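Local coordinates for polysaccharide biosynthesis protein CapD (Bacillus thuringiensis HD-771, PDB 6BWC) that probably acts with NADP on UDP-N-acetylglucosamine, as a short-chain dehydrogenase family enzyme required for CMP-pseudaminic acid biosynthesis and so linked to flagellin glycosylation, at residues Val35-Ser39 with Arg71-Glu77; Gly64-Asn68 with Glu100-Thr104; Asn130-Ser134 with Glu273-Thr277; Ile133-Asn137 with Pro267-Met271. The protein carries 2 engineered substitutions. One frame throughout, in Å; residues are numbered along the deposited sequence.

Contact 1 (Val35-Ser39 with Arg71-Glu77); sequences VRVFS and RVFSAME. With NAP (NADP nicotinamide-adenine-dinucleotide phosphate), chain N.
Phe38 points its ring at helix 69-75. Its CG is anti to the backbone N (chi1 -169°), which carries the ring from the strand to the helix. CD1 meets the Ala75 CB at 3.6 Å. CE1 lies 3.8 Å from the Arg71 CG, and CZ is 4.1 Å from the Val72 CG2. Arg71 O sits at the ring edge, and so does the adenine C2A of the NADP. Arg71 NH2 bonds to Ile63 O.

Arg36 runs extended past the helix end. Its NH1 donates to Ala75 O, and NH2 forms a salt bridge with Glu77 OE2 at 3.2 Å. That oxygen is met from above the carboxylate plane. Weak bonds from both terminal nitrogens to Glu77 O add to the grip. Glu77 OE1 turns to Ser159 of a second subunit.

Strand 34-39 lies between strands 59-63 and 9-13 of the large sheet. The axes of strand 35-39 and helix 71-75 run almost antiparallel, 10.6 Å apart. Helix 98-118 packs on Val72 and Met76, while Val35 and Val37 face helix 18-29.

Contact 2 (Gly64-Asn68 with Glu100-Thr104); sequences GDIRN and EAVLT. With NAP (NADP nicotinamide-adenine-dinucleotide phosphate), chain N.
Arg67 reaches from its turn to helix 98-118 and is held by its guanidinium end. The CB bond points at the helix, and the chain is extended from CG to NE. CG and CD cross Leu103 at about a right angle, with CD 3.9 Å from the Leu103 CB. The same Leu103 CB lies over one face of the guanidinium, toward its rim. NE donates to Thr104 OG1 at 2.8 Å. NH2 donates to that same OG1, so the side-on pair closes on one hydroxyl oxygen. At the tip, NH1 and NH2 both bond to Glu100 OE1, at 2.9 and 2.7 Å. They reach it from the same face of the carboxylate, whose plane is turned 64° from the guanidinium. Thr104 OG1 and Glu100 OE1 both lie in the guanidinium plane, at its edge. These bonds fix the rotation of the Arg67 end group.

Thr104 also turns its CG2 to the Ile66 CD1, 3.8 Å away. Asp65 OD1 accepts from Arg67 N through its anti lone pair, which makes an Asx turn within a type I beta turn. The same OD1 accepts from the NADP N6A at 2.9 Å, and Ile66 N donates to N1A at 3.1 Å. An acidic side chain and the next backbone amide reading the adenine edge in this way, just after the third strand, are characteristic of the NAD(P)-binding Rossmann fold in extended short-chain dehydrogenases.

Contact 3 (Asn130-Ser134 with Glu273-Thr277); sequences NAAIS and EELMT. Engineered in segment 130-134: Asn130 (natural residue Asp), Ala131 (natural residue Lys). With UD1 (uridine-diphosphate-N-acetylglucosamine), chain O.
The amide of Asn130 and the carboxylate of Glu273 are the flat groups here, and their planes are 35° apart. Asn130 ND2 lies 3.3 Å from the Glu273 CB. On the other side of the amide plane is O6' of the UDP-N-acetylglucosamine. ND2 donates weakly to that oxygen. The two side chains cross at about a right angle. The bend of Glu273 at chi2 (-72°) brings its carboxylate back along the 3-10 turn. There OE1 comes to 3.7 Å from the Ala131 CA. Ala131 CB is 3.4 Å from the sugar O4'. Asn130 and Ala131 are both engineered, replacing Asp and Lys of the natural sequence.

Farther along, Ile133 packs between Glu274, Met276 and Thr277. Its chi1 of -72° sets CG1 beside the backbone N and leaves CG2 anti to it. CG2 meets the Glu274 CB at 3.6 Å and the Thr277 CG2 at 3.8 Å. CG1 rests on the Met276 CA, 3.7 Å away. Glu274 runs out beyond CG and lays OE1 beside the Ser134 CB. Phe203 of strand 201-205 touches both Asn130 and Leu275.

No hydrogen bond joins the two segments. They meet through van der Waals packing, while Glu274 OE1 is held by a salt bridge to Lys270 and Asn130 ND2 turns to the sugar. This chemistry splits the contact in two: an apolar part around Ile133, and a polar end at the sugar, where the engineered Asn130 gives a weak N-H bond to O6'.

Contact 4 (Ile133-Asn137 with Pro267-Met271); sequences ISPTN and PGEKM. With UD1 (uridine-diphosphate-N-acetylglucosamine), chain O.
Lys270 lays its aliphatic chain across Thr136, the two side chains crossing at about a right angle. Its CG is 3.6 Å from the Thr136 OG1. Beyond CG the chain is fully extended and carries NZ to the carbonyls of residues 133-137. NZ donates to Ile133 O at 2.7 Å, nearly along the C=O axis (167°). It also donates to Ser134 O at 3.2 Å, from above the carbonyl plane. A salt bridge to Glu274 OE1 adds a third partner. The ammonium group is therefore held by two carbonyls and a carboxylate, and its charge is probably well compensated.

Asn137 makes the second link. Its ND2 donates to Gly268 O at 3.1 Å, and the donor again stands above the carbonyl plane. A chi1 of 50° sets CG between the backbone N and the carbonyl carbon, which leaves ND2 toward Gly268 O and OD1 toward Gly140 N. Gly268 takes a positive phi (82°), and its CA approaches Thr136 O at 3.2 Å in a CA-H...O contact. The next residue, Glu269, points away from residues 133-137, and its OE2 accepts from O2' of the UDP ribose at 2.6 Å.

Asn137 is the N-cap of helix 138-156. This is a capped helix start tied to a loop that binds the UDP-sugar: residues 267-271 border its pocket, with Glu269 reading the ribose on one side and Lys270 anchoring the loop on the other.

In the fold
Contacts 1 and 2 interleave along the chain and touch each other, with centres 14 Å apart. Both border the NADP: strand 34-39 and the loop after strand 59-63 lie at one edge of the large sheet. Contacts 3 and 4 come later and share Ile133 and Ser134. Their centres are 9 Å apart, and both start from the loop between strand 123-129 and helix 138-156. Each pairs this loop with the chain after strand 259-262. Contact 1 is about 30 Å from contact 3, centre to centre, across the chain's centre. One pair thus lies at the adenosine end of the NADP, the other at the UDP-sugar, probably the substrate. Contacts 3 and 4 also meet the fourth subunit.

Contact 1 (Val35-Ser39 with Arg71-Glu77)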
# COMPACT_ATOMS: atom_id res chain seq x y z
N VAL C 35 23.00 14.42 16.95
CA VAL C 35 22.53 14.86 15.63
C VAL C 35 22.41 13.60 14.81
O VAL C 35 23.32 12.79 14.81
CB VAL C 35 23.55 15.78 14.91
CG1 VAL C 35 22.99 16.29 13.58
CG2 VAL C 35 23.96 16.95 15.81
N ARG C 36 21.30 13.43 14.10
CA ARG C 36 21.13 12.30 13.22
C ARG C 36 21.27 12.73 11.76
O ARG C 36 20.84 13.83 11.40
CB ARG C 36 19.77 11.68 13.48
CG ARG C 36 19.62 11.16 14.92
CD ARG C 36 18.39 10.28 15.12
NE ARG C 36 18.11 10.02 16.55
CZ ARG C 36 16.93 9.65 17.05
NH1 ARG C 36 15.87 9.49 16.27
NH2 ARG C 36 16.77 9.46 18.34
N VAL C 37 21.92 11.89 10.95
CA VAL C 37 22.04 12.08 9.49
C VAL C 37 21.16 11.02 8.80
O VAL C 37 21.34 9.82 9.04
CB VAL C 37 23.50 11.96 9.01
CG1 VAL C 37 23.61 11.93 7.51
CG2 VAL C 37 24.32 13.13 9.51
N PHE C 38 20.24 11.48 7.93
CA PHE C 38 19.26 10.63 7.22
C PHE C 38 19.40 10.80 5.70
O PHE C 38 19.03 11.83 5.15
CB PHE C 38 17.86 11.01 7.68
CG PHE C 38 16.78 10.05 7.22
CD1 PHE C 38 16.21 9.16 8.10
CD2 PHE C 38 16.30 10.07 5.90
CE1 PHE C 38 15.19 8.31 7.69
CE2 PHE C 38 15.29 9.21 5.49
CZ PHE C 38 14.73 8.33 6.37
N SER C 39 19.92 9.78 5.04
CA SER C 39 20.30 9.80 3.64
C SER C 39 20.03 8.39 3.13
O SER C 39 20.07 7.45 3.93
CB SER C 39 21.79 10.17 3.56
OG SER C 39 22.50 9.62 2.45
N ARG C 71 9.92 4.80 8.23
CA ARG C 71 11.34 5.03 8.52
C ARG C 71 11.65 6.49 8.86
O ARG C 71 12.53 6.79 9.66
CB ARG C 71 12.17 4.60 7.33
CG ARG C 71 13.66 4.81 7.49
CD ARG C 71 14.21 4.23 8.79
NE ARG C 71 15.60 3.83 8.63
CZ ARG C 71 16.45 3.57 9.62
NH1 ARG C 71 16.09 3.70 10.90
NH2 ARG C 71 17.69 3.19 9.32
N VAL C 72 10.93 7.40 8.22
CA VAL C 72 10.94 8.80 8.62
C VAL C 72 10.44 8.91 10.06
O VAL C 72 10.98 9.68 10.84
CB VAL C 72 10.10 9.64 7.62
CG1 VAL C 72 9.84 11.04 8.12
CG2 VAL C 72 10.86 9.72 6.31
N PHE C 73 9.43 8.12 10.38
CA PHE C 73 8.86 8.05 11.71
C PHE C 73 9.90 7.75 12.80
O PHE C 73 10.04 8.53 13.75
CB PHE C 73 7.77 6.98 11.76
CG PHE C 73 7.04 6.95 13.05
CD1 PHE C 73 6.13 7.96 13.35
CD2 PHE C 73 7.30 5.94 13.98
CE1 PHE C 73 5.46 7.96 14.56
CE2 PHE C 73 6.63 5.92 15.20
CZ PHE C 73 5.71 6.94 15.49
N SER C 74 10.61 6.63 12.64
CA SER C 74 11.54 6.15 13.67
C SER C 74 12.82 6.94 13.76
O SER C 74 13.47 6.91 14.79
CB SER C 74 11.89 4.68 13.45
OG SER C 74 12.33 4.46 12.12
N ALA C 75 13.21 7.60 12.67
CA ALA C 75 14.31 8.55 12.70
C ALA C 75 13.96 9.75 13.52
O ALA C 75 14.84 10.32 14.13
CB ALA C 75 14.66 9.00 11.30
N MET C 76 12.70 10.17 13.50
CA MET C 76 12.22 11.30 14.33
C MET C 76 11.95 11.03 15.83
O MET C 76 11.61 11.96 16.57
CB MET C 76 10.96 11.93 13.71
CG MET C 76 11.22 12.72 12.46
SD MET C 76 9.76 13.64 11.98
CE MET C 76 10.22 13.97 10.28
N GLU C 77 12.08 9.79 16.25
CA GLU C 77 11.72 9.43 17.61
C GLU C 77 12.43 10.32 18.63
O GLU C 77 13.66 10.49 18.59
CB GLU C 77 11.98 7.94 17.86
CG GLU C 77 12.07 7.51 19.32
CD GLU C 77 13.48 7.58 19.90
OE1 GLU C 77 13.59 7.87 21.11
OE2 GLU C 77 14.49 7.33 19.18
PA NAP N . 22.28 17.70 -2.37
O1A NAP N . 23.75 17.93 -2.21
O2A NAP N . 21.86 16.89 -3.56
O5B NAP N . 21.67 17.06 -1.05
C5B NAP N . 20.54 16.18 -1.14
C4B NAP N . 20.44 15.35 0.14
O4B NAP N . 19.23 14.60 0.22
C3B NAP N . 21.54 14.33 0.17
O3B NAP N . 21.84 14.17 1.56
C2B NAP N . 20.90 13.11 -0.44
O2B NAP N . 21.66 11.97 -0.09
C1B NAP N . 19.49 13.19 0.16
N9A NAP N . 18.33 12.55 -0.55
C8A NAP N . 17.94 12.60 -1.85
N7A NAP N . 16.78 11.89 -2.08
C5A NAP N . 16.41 11.38 -0.89
C6A NAP N . 15.32 10.52 -0.37
N6A NAP N . 14.34 10.06 -1.16
N1A NAP N . 15.31 10.22 0.94
C2A NAP N . 16.26 10.65 1.79
N3A NAP N . 17.29 11.42 1.39
C4A NAP N . 17.42 11.81 0.10
O3 NAP N . 21.44 19.08 -2.38
PN NAP N . 21.82 20.48 -1.66
O1N NAP N . 22.45 20.26 -0.30
O2N NAP N . 22.47 21.37 -2.68
O5D NAP N . 20.38 21.13 -1.49
C5D NAP N . 19.63 20.84 -0.34
C4D NAP N . 18.24 21.46 -0.45
O4D NAP N . 18.40 22.83 -0.85
C3D NAP N . 17.24 20.83 -1.43
O3D NAP N . 15.98 20.68 -0.75
C2D NAP N . 17.10 21.81 -2.56
O2D NAP N . 15.78 21.85 -3.12
C1D NAP N . 17.45 23.14 -1.88
N1N NAP N . 18.00 24.17 -2.76
C2N NAP N . 19.26 24.02 -3.20
C3N NAP N . 19.88 24.93 -4.04
C7N NAP N . 21.27 24.75 -4.55
O7N NAP N . 21.67 25.52 -5.43
N7N NAP N . 22.06 23.77 -4.10
C4N NAP N . 19.15 26.16 -4.44
C5N NAP N . 17.78 26.21 -3.92
C6N NAP N . 17.26 25.23 -3.08
P2B NAP N . 21.50 10.58 -0.87
O1X NAP N . 22.71 9.85 -0.32
O2X NAP N . 20.22 9.95 -0.37
O3X NAP N . 21.51 10.90 -2.39

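Contact 2 (Gly64-Asn68 with Glu100-Thr104)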
# COMPACT_ATOMS: atom_id res chain seq x y z
N GLY C 64 18.04 5.53 5.02
CA GLY C 64 16.59 5.70 4.93
C GLY C 64 16.14 6.51 3.73
O GLY C 64 16.96 7.18 3.07
N ASP C 65 14.83 6.44 3.43
CA ASP C 65 14.25 7.21 2.35
C ASP C 65 12.98 7.92 2.79
O ASP C 65 12.08 7.28 3.27
CB ASP C 65 13.96 6.28 1.20
CG ASP C 65 13.59 7.00 -0.07
OD1 ASP C 65 12.70 7.88 -0.05
OD2 ASP C 65 14.18 6.66 -1.12
N ILE C 66 12.91 9.24 2.56
CA ILE C 66 11.71 10.07 2.89
C ILE C 66 10.40 9.69 2.16
O ILE C 66 9.33 10.18 2.54
CB ILE C 66 11.94 11.64 2.87
CG1 ILE C 66 12.75 12.21 1.71
CG2 ILE C 66 12.73 12.08 4.08
CD1 ILE C 66 11.97 12.40 0.45
N ARG C 67 10.48 8.83 1.14
CA ARG C 67 9.30 8.20 0.52
C ARG C 67 8.68 7.14 1.48
O ARG C 67 7.49 6.83 1.40
CB ARG C 67 9.68 7.58 -0.83
CG ARG C 67 10.23 8.57 -1.88
CD ARG C 67 10.82 7.87 -3.12
NE ARG C 67 11.32 8.80 -4.16
CZ ARG C 67 11.68 8.45 -5.41
NH1 ARG C 67 11.59 7.18 -5.82
NH2 ARG C 67 12.12 9.36 -6.28
N ASN C 68 9.51 6.62 2.40
CA ASN C 68 9.11 5.67 3.43
C ASN C 68 8.63 6.37 4.72
O ASN C 68 9.47 6.83 5.48
CB ASN C 68 10.32 4.76 3.76
CG ASN C 68 9.93 3.40 4.29
OD1 ASN C 68 8.85 3.20 4.84
ND2 ASN C 68 10.82 2.45 4.13
N GLU C 100 9.16 10.80 -10.12
CA GLU C 100 10.17 10.64 -9.08
C GLU C 100 10.30 11.92 -8.29
O GLU C 100 10.37 11.89 -7.07
CB GLU C 100 11.52 10.30 -9.69
CG GLU C 100 11.57 8.95 -10.38
CD GLU C 100 11.59 7.81 -9.37
OE1 GLU C 100 12.50 7.81 -8.50
OE2 GLU C 100 10.68 6.95 -9.43
N ALA C 101 10.34 13.04 -9.00
CA ALA C 101 10.29 14.33 -8.32
C ALA C 101 9.05 14.51 -7.41
O ALA C 101 9.15 15.12 -6.33
CB ALA C 101 10.38 15.45 -9.35
N VAL C 102 7.90 13.98 -7.83
CA VAL C 102 6.68 14.02 -7.00
C VAL C 102 6.89 13.23 -5.72
O VAL C 102 6.55 13.73 -4.65
CB VAL C 102 5.40 13.46 -7.69
CG1 VAL C 102 4.20 13.48 -6.76
CG2 VAL C 102 5.06 14.24 -8.94
N LEU C 103 7.41 12.02 -5.82
CA LEU C 103 7.59 11.18 -4.63
C LEU C 103 8.57 11.83 -3.63
O LEU C 103 8.27 11.98 -2.45
CB LEU C 103 8.03 9.75 -5.02
CG LEU C 103 7.04 8.89 -5.86
CD1 LEU C 103 7.58 7.50 -6.18
CD2 LEU C 103 5.69 8.75 -5.18
N THR C 104 9.72 12.27 -4.12
CA THR C 104 10.73 12.82 -3.24
C THR C 104 10.34 14.24 -2.74
O THR C 104 10.39 14.50 -1.53
CB THR C 104 12.10 12.76 -3.94
OG1 THR C 104 12.42 11.39 -4.24
CG2 THR C 104 13.22 13.33 -3.06
PA NAP N . 22.28 17.70 -2.37
O1A NAP N . 23.75 17.93 -2.21
O2A NAP N . 21.86 16.89 -3.56
O5B NAP N . 21.67 17.06 -1.05
C5B NAP N . 20.54 16.18 -1.14
C4B NAP N . 20.44 15.35 0.14
O4B NAP N . 19.23 14.60 0.22
C3B NAP N . 21.54 14.33 0.17
O3B NAP N . 21.84 14.17 1.56
C2B NAP N . 20.90 13.11 -0.44
O2B NAP N . 21.66 11.97 -0.09
C1B NAP N . 19.49 13.19 0.16
N9A NAP N . 18.33 12.55 -0.55
C8A NAP N . 17.94 12.60 -1.85
N7A NAP N . 16.78 11.89 -2.08
C5A NAP N . 16.41 11.38 -0.89
C6A NAP N . 15.32 10.52 -0.37
N6A NAP N . 14.34 10.06 -1.16
N1A NAP N . 15.31 10.22 0.94
C2A NAP N . 16.26 10.65 1.79
N3A NAP N . 17.29 11.42 1.39
C4A NAP N . 17.42 11.81 0.10
O3 NAP N . 21.44 19.08 -2.38
PN NAP N . 21.82 20.48 -1.66
O1N NAP N . 22.45 20.26 -0.30
O2N NAP N . 22.47 21.37 -2.68
O5D NAP N . 20.38 21.13 -1.49
C5D NAP N . 19.63 20.84 -0.34
C4D NAP N . 18.24 21.46 -0.45
O4D NAP N . 18.40 22.83 -0.85
C3D NAP N . 17.24 20.83 -1.43
O3D NAP N . 15.98 20.68 -0.75
C2D NAP N . 17.10 21.81 -2.56
O2D NAP N . 15.78 21.85 -3.12
C1D NAP N . 17.45 23.14 -1.88
N1N NAP N . 18.00 24.17 -2.76
C2N NAP N . 19.26 24.02 -3.20
C3N NAP N . 19.88 24.93 -4.04
C7N NAP N . 21.27 24.75 -4.55
O7N NAP N . 21.67 25.52 -5.43
N7N NAP N . 22.06 23.77 -4.10
C4N NAP N . 19.15 26.16 -4.44
C5N NAP N . 17.78 26.21 -3.92
C6N NAP N . 17.26 25.23 -3.08
P2B NAP N . 21.50 10.58 -0.87
O1X NAP N . 22.71 9.85 -0.32
O2X NAP N . 20.22 9.95 -0.37
O3X NAP N . 21.51 10.90 -2.39

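Contact 3 (Asn130-Ser134 with Glu273-Thr277)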
# COMPACT_ATOMS: atom_id res chain seq x y z
N ASN C 130 13.96 29.45 -4.72
CA ASN C 130 13.30 30.58 -5.34
C ASN C 130 12.69 30.18 -6.71
O ASN C 130 12.03 30.97 -7.38
CB ASN C 130 14.18 31.88 -5.29
CG ASN C 130 15.49 31.85 -6.13
OD1 ASN C 130 16.46 32.52 -5.76
ND2 ASN C 130 15.51 31.15 -7.25
N ALA C 131 12.93 28.93 -7.12
CA ALA C 131 12.23 28.32 -8.26
C ALA C 131 10.71 28.16 -8.09
O ALA C 131 9.99 28.04 -9.06
CB ALA C 131 12.85 26.97 -8.59
N ALA C 132 10.25 28.13 -6.85
CA ALA C 132 8.83 28.00 -6.55
C ALA C 132 7.99 29.20 -6.97
O ALA C 132 6.77 29.14 -6.87
CB ALA C 132 8.64 27.77 -5.05
N ILE C 133 8.62 30.30 -7.41
CA ILE C 133 7.92 31.51 -7.73
C ILE C 133 7.63 31.53 -9.21
O ILE C 133 8.54 31.61 -10.01
CB ILE C 133 8.72 32.76 -7.33
CG1 ILE C 133 8.73 32.91 -5.81
CG2 ILE C 133 8.07 34.02 -7.89
CD1 ILE C 133 9.48 31.83 -5.08
N SER C 134 6.34 31.48 -9.57
CA SER C 134 5.93 31.54 -10.95
C SER C 134 6.84 30.60 -11.77
O SER C 134 7.55 31.05 -12.66
CB SER C 134 6.02 33.00 -11.43
OG SER C 134 5.35 33.87 -10.52
N GLU C 273 15.46 34.38 -11.98
CA GLU C 273 14.72 33.78 -10.87
C GLU C 273 14.06 34.91 -10.11
O GLU C 273 14.19 36.06 -10.50
CB GLU C 273 15.64 32.93 -9.99
CG GLU C 273 16.17 31.65 -10.67
CD GLU C 273 15.13 30.54 -10.87
OE1 GLU C 273 13.93 30.73 -10.53
OE2 GLU C 273 15.54 29.45 -11.37
N GLU C 274 13.30 34.58 -9.06
CA GLU C 274 12.55 35.56 -8.29
C GLU C 274 12.52 35.14 -6.81
O GLU C 274 12.41 33.96 -6.50
CB GLU C 274 11.11 35.71 -8.84
CG GLU C 274 10.99 35.96 -10.35
CD GLU C 274 9.55 36.10 -10.84
OE1 GLU C 274 8.95 35.10 -11.29
OE2 GLU C 274 9.00 37.22 -10.76
N LEU C 275 12.61 36.12 -5.91
CA LEU C 275 12.63 35.87 -4.46
C LEU C 275 11.22 35.72 -3.89
O LEU C 275 11.04 35.11 -2.82
CB LEU C 275 13.31 37.03 -3.72
CG LEU C 275 14.69 37.52 -4.18
CD1 LEU C 275 15.04 38.82 -3.47
CD2 LEU C 275 15.76 36.45 -3.97
N MET C 276 10.25 36.34 -4.59
CA MET C 276 8.81 36.31 -4.24
C MET C 276 7.94 36.85 -5.38
O MET C 276 8.36 37.68 -6.17
CB MET C 276 8.51 37.09 -2.95
CG MET C 276 9.01 38.52 -2.91
SD MET C 276 8.93 39.18 -1.23
CE MET C 276 10.36 40.22 -1.20
N THR C 277 6.70 36.38 -5.44
CA THR C 277 5.72 36.98 -6.33
C THR C 277 5.51 38.44 -5.92
O THR C 277 5.82 38.86 -4.79
CB THR C 277 4.38 36.24 -6.26
OG1 THR C 277 3.98 36.09 -4.89
CG2 THR C 277 4.50 34.85 -6.90
C1' UD1 O . 20.06 25.61 -8.78
C2' UD1 O . 19.47 24.46 -7.99
C3' UD1 O . 17.95 24.54 -7.93
C4' UD1 O . 17.46 25.93 -7.53
C5' UD1 O . 18.26 27.06 -8.19
C6' UD1 O . 17.97 28.39 -7.49
C7' UD1 O . 21.04 22.59 -8.31
C8' UD1 O . 21.39 21.41 -9.19
N2' UD1 O . 19.87 23.18 -8.56
O1' UD1 O . 19.53 25.61 -10.10
O3' UD1 O . 17.47 23.53 -7.02
O4' UD1 O . 16.09 26.09 -7.84
O5' UD1 O . 19.68 26.81 -8.19
O6' UD1 O . 17.91 29.48 -8.41
O7' UD1 O . 21.84 22.98 -7.46
N1 UD1 O . 24.37 26.00 -17.10
C2 UD1 O . 25.25 25.98 -18.22
N3 UD1 O . 25.79 24.81 -18.62
C4 UD1 O . 25.51 23.65 -17.98
C5 UD1 O . 24.68 23.64 -16.89
C6 UD1 O . 24.13 24.83 -16.45
O2 UD1 O . 25.53 27.01 -18.85
O4 UD1 O . 26.01 22.58 -18.35
C1B UD1 O . 23.75 27.26 -16.64
C2B UD1 O . 22.24 27.19 -16.37
O2' UD1 O . 21.47 27.44 -17.54
C3B UD1 O . 22.02 28.20 -15.26
C4B UD1 O . 23.34 28.17 -14.53
O4B UD1 O . 24.31 27.60 -15.40
O3B UD1 O . 21.80 29.55 -15.71
C5B UD1 O . 23.29 27.36 -13.24
O5B UD1 O . 23.00 25.97 -13.43
PA UD1 O . 23.04 25.08 -12.09
O1A UD1 O . 23.04 23.60 -12.38
O2A UD1 O . 24.11 25.59 -11.12
O3A UD1 O . 21.77 25.54 -11.21
PB UD1 O . 20.26 26.04 -11.50
O1B UD1 O . 19.62 25.15 -12.55
O2B UD1 O . 20.11 27.54 -11.69

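Contact 4 (Ile133-Asn137 with Pro267-Met271)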
# COMPACT_ATOMS: atom_id res chain seq x y z
N ILE C 133 8.62 30.30 -7.41
CA ILE C 133 7.92 31.51 -7.73
C ILE C 133 7.63 31.53 -9.21
O ILE C 133 8.54 31.61 -10.01
CB ILE C 133 8.72 32.76 -7.33
CG1 ILE C 133 8.73 32.91 -5.81
CG2 ILE C 133 8.07 34.02 -7.89
CD1 ILE C 133 9.48 31.83 -5.08
N SER C 134 6.34 31.48 -9.57
CA SER C 134 5.93 31.54 -10.95
C SER C 134 6.84 30.60 -11.77
O SER C 134 7.55 31.05 -12.66
CB SER C 134 6.02 33.00 -11.43
OG SER C 134 5.35 33.87 -10.52
N PRO C 135 6.83 29.29 -11.44
CA PRO C 135 7.74 28.32 -12.04
C PRO C 135 7.42 27.91 -13.47
O PRO C 135 6.26 27.90 -13.88
CB PRO C 135 7.62 27.11 -11.12
CG PRO C 135 6.23 27.20 -10.58
CD PRO C 135 6.02 28.65 -10.37
N THR C 136 8.48 27.55 -14.19
CA THR C 136 8.47 27.08 -15.58
C THR C 136 8.94 25.62 -15.67
O THR C 136 9.21 25.10 -16.77
CB THR C 136 9.42 27.96 -16.41
OG1 THR C 136 9.45 29.27 -15.85
CG2 THR C 136 8.97 28.08 -17.84
N ASN C 137 9.06 24.95 -14.51
CA ASN C 137 9.44 23.54 -14.48
C ASN C 137 8.75 22.77 -13.36
O ASN C 137 8.18 23.36 -12.39
CB ASN C 137 10.95 23.37 -14.40
CG ASN C 137 11.58 24.21 -13.29
OD1 ASN C 137 11.29 24.03 -12.11
ND2 ASN C 137 12.48 25.11 -13.67
N PRO C 267 15.25 21.69 -20.86
CA PRO C 267 13.78 21.85 -20.72
C PRO C 267 13.34 22.43 -19.38
O PRO C 267 13.91 22.06 -18.37
CB PRO C 267 13.24 20.43 -20.88
CG PRO C 267 14.27 19.78 -21.75
CD PRO C 267 15.60 20.33 -21.30
N GLY C 268 12.39 23.36 -19.41
CA GLY C 268 11.85 23.95 -18.19
C GLY C 268 12.66 25.08 -17.56
O GLY C 268 12.13 25.80 -16.72
N GLU C 269 13.93 25.24 -17.95
CA GLU C 269 14.81 26.29 -17.39
C GLU C 269 14.18 27.69 -17.52
O GLU C 269 13.62 28.02 -18.55
CB GLU C 269 16.20 26.31 -18.07
CG GLU C 269 17.17 25.25 -17.57
CD GLU C 269 18.61 25.45 -18.08
OE1 GLU C 269 18.82 25.31 -19.30
OE2 GLU C 269 19.53 25.73 -17.26
N LYS C 270 14.31 28.47 -16.46
CA LYS C 270 13.89 29.88 -16.40
C LYS C 270 15.08 30.79 -16.70
O LYS C 270 16.24 30.42 -16.45
CB LYS C 270 13.36 30.18 -14.98
CG LYS C 270 12.27 31.22 -14.86
CD LYS C 270 11.79 31.26 -13.42
CE LYS C 270 10.83 32.39 -13.19
NZ LYS C 270 10.36 32.36 -11.80
N MET C 271 14.79 32.00 -17.20
CA MET C 271 15.83 32.94 -17.65
C MET C 271 16.48 33.70 -16.51
O MET C 271 17.68 33.96 -16.53
CB MET C 271 15.26 33.94 -18.67
CG MET C 271 15.15 33.40 -20.08
SD MET C 271 16.75 32.78 -20.66
CE MET C 271 16.16 31.72 -21.94
C1' UD1 O . 20.06 25.61 -8.78
C2' UD1 O . 19.47 24.46 -7.99
C3' UD1 O . 17.95 24.54 -7.93
C4' UD1 O . 17.46 25.93 -7.53
C5' UD1 O . 18.26 27.06 -8.19
C6' UD1 O . 17.97 28.39 -7.49
C7' UD1 O . 21.04 22.59 -8.31
C8' UD1 O . 21.39 21.41 -9.19
N2' UD1 O . 19.87 23.18 -8.56
O1' UD1 O . 19.53 25.61 -10.10
O3' UD1 O . 17.47 23.53 -7.02
O4' UD1 O . 16.09 26.09 -7.84
O5' UD1 O . 19.68 26.81 -8.19
O6' UD1 O . 17.91 29.48 -8.41
O7' UD1 O . 21.84 22.98 -7.46
N1 UD1 O . 24.37 26.00 -17.10
C2 UD1 O . 25.25 25.98 -18.22
N3 UD1 O . 25.79 24.81 -18.62
C4 UD1 O . 25.51 23.65 -17.98
C5 UD1 O . 24.68 23.64 -16.89
C6 UD1 O . 24.13 24.83 -16.45
O2 UD1 O . 25.53 27.01 -18.85
O4 UD1 O . 26.01 22.58 -18.35
C1B UD1 O . 23.75 27.26 -16.64
C2B UD1 O . 22.24 27.19 -16.37
O2' UD1 O . 21.47 27.44 -17.54
C3B UD1 O . 22.02 28.20 -15.26
C4B UD1 O . 23.34 28.17 -14.53
O4B UD1 O . 24.31 27.60 -15.40
O3B UD1 O . 21.80 29.55 -15.71
C5B UD1 O . 23.29 27.36 -13.24
O5B UD1 O . 23.00 25.97 -13.43
PA UD1 O . 23.04 25.08 -12.09
O1A UD1 O . 23.04 23.60 -12.38
O2A UD1 O . 24.11 25.59 -11.12
O3A UD1 O . 21.77 25.54 -11.21
PB UD1 O . 20.26 26.04 -11.50
O1B UD1 O . 19.62 25.15 -12.55
O2B UD1 O . 20.11 27.54 -11.69